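Local coordinates for conserved domain protein (Bacillus anthracis, PDB 3FBQ) that is of unknown function but is built largely of antiparallel beta sheets and probably contains immunoglobulin-like E-set domains, at residues A[38-46]-A[56-64]. Residues are numbered along the deposited sequence; the frame is centred on the assembly and turned at random.
Sequences NGVKVTIND and ITYSLESEQ
A beta hairpin, strands 40-49 and 53-62, supplies two neighbouring inner strands of a five-stranded antiparallel sheet, and here its arms pair Lys41 with Glu61 and Thr43 with Ser59. Both are hydrogen-bonded pairs, each closed by two backbone bonds: Lys41 N reaches Glu61 O at 2.9 Å and Glu61 N answers to Lys41 O, while Thr43 N meets Ser59 O at 3.1 Å. Strand 29-37 flanks one arm and strand 97-106 the other.

The face carrying Val40, Val42, Ile44, Tyr58 and Leu60 packs against strands 114-126 and 131-144 of a second sheet, as in a beta sandwich. Leu60 is shared by two valines: its CD1 touches Val42 CG2 at 3.6 Å and Val40 CG1 at 3.7 Å. With Leu60 CG anti to the backbone N (chi1 174°), the turn at chi2 (73°) brings CD1 closer to the opposite strand. The Tyr58 ring instead leads away from that strand to meet Trp119, and Trp137 donates its indole N-H to Val40 O.

On the other face Lys41 and Glu61 sit beside one another, CB to CB 4.3 Å, yet Lys41 NZ and Glu61 OE2 remain 5.0 Å apart. The extended lysine chain carries NZ to the carbonyl O of Pro221 in the second subunit, so this lysine links the hairpin to that subunit.

Regular pairing breaks in the manner of a beta bulge, where Asn45 and Asp46 together stand opposite Thr57. The Asp46 carboxylate forms a salt bridge with Lys25, and Asp46 CB lies 3.9 Å from Thr57 CB. The register slips by one residue, and Thr57 N donates to Asp46 O at 3.1 Å, in the carbonyl plane.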
loop_
_atom_site.group_PDB
_atom_site.type_symbol
_atom_site.label_atom_id
_atom_site.label_comp_id
_atom_site.label_asym_id
_atom_site.label_seq_id
_atom_site.Cartn_x
_atom_site.Cartn_y
_atom_site.Cartn_z
ATOM N N ASN A 38 -11.289 -3.929 -13.494
ATOM C CA ASN A 38 -12.143 -4.376 -12.416
ATOM C C ASN A 38 -13.340 -3.590 -12.065
ATOM O O ASN A 38 -13.657 -3.490 -10.877
ATOM C CB ASN A 38 -11.383 -4.407 -11.134
ATOM C CG ASN A 38 -10.820 -5.719 -10.860
ATOM O OD1 ASN A 38 -9.638 -5.939 -11.171
ATOM N ND2 ASN A 38 -11.639 -6.648 -10.312
ATOM N N GLY A 39 -14.013 -3.047 -13.050
ATOM C CA GLY A 39 -15.140 -2.199 -12.788
ATOM C C GLY A 39 -14.804 -0.781 -12.373
ATOM O O GLY A 39 -15.728 0.011 -12.133
ATOM N N VAL A 40 -13.508 -0.444 -12.294
ATOM C CA VAL A 40 -13.086 0.874 -11.861
ATOM C C VAL A 40 -12.265 1.690 -12.929
ATOM O O VAL A 40 -11.133 1.350 -13.301
ATOM C CB VAL A 40 -12.296 0.743 -10.478
ATOM C CG1 VAL A 40 -11.958 2.111 -9.836
ATOM C CG2 VAL A 40 -13.074 -0.131 -9.504
ATOM N N LYS A 41 -12.841 2.807 -13.354
ATOM C CA LYS A 41 -12.227 3.713 -14.293
ATOM C C LYS A 41 -11.611 4.824 -13.498
ATOM O O LYS A 41 -12.350 5.549 -12.826
ATOM C CB LYS A 41 -13.351 4.259 -15.195
ATOM C CG LYS A 41 -12.881 4.898 -16.502
ATOM C CD LYS A 41 -14.001 5.260 -17.475
ATOM C CE LYS A 41 -13.406 6.172 -18.558
ATOM N NZ LYS A 41 -14.358 6.978 -19.417
ATOM N N VAL A 42 -10.278 4.949 -13.505
ATOM C CA VAL A 42 -9.581 6.129 -12.931
ATOM C C VAL A 42 -9.084 7.065 -14.058
ATOM O O VAL A 42 -8.413 6.589 -14.956
ATOM C CB VAL A 42 -8.371 5.764 -12.070
ATOM C CG1 VAL A 42 -7.672 7.067 -11.493
ATOM C CG2 VAL A 42 -8.765 4.770 -10.919
ATOM N N THR A 43 -9.466 8.364 -14.003
ATOM C CA THR A 43 -9.035 9.419 -14.886
ATOM C C THR A 43 -8.202 10.412 -14.140
ATOM O O THR A 43 -8.508 10.768 -13.005
ATOM C CB THR A 43 -10.220 10.157 -15.398
ATOM O OG1 THR A 43 -11.013 9.177 -16.038
ATOM C CG2 THR A 43 -9.838 11.253 -16.492
ATOM N N ILE A 44 -7.131 10.873 -14.777
ATOM C CA ILE A 44 -6.262 11.883 -14.185
ATOM C C ILE A 44 -6.372 13.209 -14.929
ATOM O O ILE A 44 -5.749 13.402 -15.973
ATOM C CB ILE A 44 -4.790 11.428 -14.181
ATOM C CG1 ILE A 44 -4.353 11.048 -12.765
ATOM C CG2 ILE A 44 -3.895 12.521 -14.745
ATOM C CD1 ILE A 44 -2.932 11.450 -12.436
ATOM N N ASN A 45 -7.170 14.122 -14.385
ATOM C CA ASN A 45 -7.725 15.220 -15.168
ATOM C C ASN A 45 -6.723 16.353 -15.363
ATOM O O ASN A 45 -5.953 16.354 -16.324
ATOM C CB ASN A 45 -9.001 15.753 -14.513
ATOM C CG ASN A 45 -10.166 14.792 -14.637
ATOM O OD1 ASN A 45 -10.711 14.595 -15.722
ATOM N ND2 ASN A 45 -10.554 14.185 -13.521
ATOM N N ASP A 46 -6.737 17.314 -14.445
ATOM C CA ASP A 46 -5.861 18.475 -14.538
ATOM C C ASP A 46 -4.488 18.178 -13.945
ATOM O O ASP A 46 -4.373 17.469 -12.946
ATOM C CB ASP A 46 -6.489 19.679 -13.834
ATOM C CG ASP A 46 -7.664 20.256 -14.600
ATOM O OD1 ASP A 46 -8.262 21.241 -14.120
ATOM O OD2 ASP A 46 -7.988 19.723 -15.683
ATOM N N ILE A 56 -2.426 17.187 -8.851
ATOM C CA ILE A 56 -3.107 16.378 -9.806
ATOM C C ILE A 56 -4.561 16.209 -9.388
ATOM O O ILE A 56 -4.890 16.125 -8.184
ATOM C CB ILE A 56 -2.376 15.057 -9.826
ATOM C CG1 ILE A 56 -1.679 14.956 -11.130
ATOM C CG2 ILE A 56 -3.213 13.786 -9.307
ATOM C CD1 ILE A 56 -1.009 13.665 -11.191
ATOM N N THR A 57 -5.408 16.122 -10.400
ATOM C CA THR A 57 -6.827 16.105 -10.227
ATOM C C THR A 57 -7.329 14.831 -10.892
ATOM O O THR A 57 -6.798 14.411 -11.944
ATOM C CB THR A 57 -7.322 17.415 -10.823
ATOM O OG1 THR A 57 -7.561 18.345 -9.738
ATOM C CG2 THR A 57 -8.521 17.252 -11.593
ATOM N N TYR A 58 -8.291 14.154 -10.280
ATOM C CA TYR A 58 -8.710 12.907 -10.870
ATOM C C TYR A 58 -10.146 12.610 -10.612
ATOM O O TYR A 58 -10.756 13.189 -9.712
ATOM C CB TYR A 58 -7.857 11.747 -10.341
ATOM C CG TYR A 58 -8.079 11.507 -8.869
ATOM C CD1 TYR A 58 -7.252 12.125 -7.894
ATOM C CD2 TYR A 58 -9.134 10.704 -8.436
ATOM C CE1 TYR A 58 -7.462 11.946 -6.595
ATOM C CE2 TYR A 58 -9.372 10.512 -7.087
ATOM C CZ TYR A 58 -8.520 11.118 -6.174
ATOM O OH TYR A 58 -8.770 10.912 -4.843
ATOM N N SER A 59 -10.675 11.667 -11.385
ATOM C CA SER A 59 -11.975 11.063 -11.116
ATOM C C SER A 59 -11.854 9.597 -10.883
ATOM O O SER A 59 -10.917 8.955 -11.304
ATOM C CB SER A 59 -12.922 11.279 -12.273
ATOM O OG SER A 59 -12.547 12.510 -12.829
ATOM N N LEU A 60 -12.850 9.061 -10.225
ATOM C CA LEU A 60 -12.849 7.689 -9.909
ATOM C C LEU A 60 -14.309 7.289 -10.127
ATOM O O LEU A 60 -15.191 7.905 -9.534
ATOM C CB LEU A 60 -12.397 7.572 -8.463
ATOM C CG LEU A 60 -12.413 6.218 -7.789
ATOM C CD1 LEU A 60 -11.284 5.468 -8.386
ATOM C CD2 LEU A 60 -12.248 6.383 -6.287
ATOM N N GLU A 61 -14.548 6.336 -11.042
ATOM C CA GLU A 61 -15.883 5.883 -11.379
ATOM C C GLU A 61 -15.930 4.397 -11.284
ATOM O O GLU A 61 -15.002 3.723 -11.718
ATOM C CB GLU A 61 -16.276 6.255 -12.781
ATOM C CG GLU A 61 -16.345 7.712 -12.984
ATOM C CD GLU A 61 -16.426 8.015 -14.428
ATOM O OE1 GLU A 61 -17.260 7.334 -15.072
ATOM O OE2 GLU A 61 -15.638 8.878 -14.920
ATOM N N SER A 62 -17.015 3.883 -10.726
ATOM C CA SER A 62 -17.134 2.497 -10.502
ATOM C C SER A 62 -18.470 1.885 -10.878
ATOM O O SER A 62 -19.391 2.581 -11.265
ATOM C CB SER A 62 -16.917 2.210 -9.067
ATOM O OG SER A 62 -17.079 0.812 -8.960
ATOM N N GLU A 63 -18.563 0.565 -10.759
ATOM C CA GLU A 63 -19.713 -0.172 -11.269
ATOM C C GLU A 63 -20.721 -0.458 -10.160
ATOM O O GLU A 63 -21.616 -1.287 -10.320
ATOM C CB GLU A 63 -19.265 -1.482 -11.922
ATOM C CG GLU A 63 -18.410 -1.294 -13.165
ATOM C CD GLU A 63 -19.240 -1.074 -14.414
ATOM O OE1 GLU A 63 -20.298 -0.416 -14.320
ATOM O OE2 GLU A 63 -18.835 -1.560 -15.492
ATOM N N GLN A 64 -20.567 0.235 -9.036
ATOM C CA GLN A 64 -20.773 -0.373 -7.727
ATOM C C GLN A 64 -20.185 0.492 -6.618
ATOM O O GLN A 64 -19.136 1.113 -6.792
ATOM C CB GLN A 64 -20.156 -1.773 -7.685
ATOM C CG GLN A 64 -18.651 -1.783 -7.473
ATOM C CD GLN A 64 -18.241 -2.559 -6.236
ATOM O OE1 GLN A 64 -18.888 -3.537 -5.861
ATOM N NE2 GLN A 64 -17.162 -2.126 -5.595
#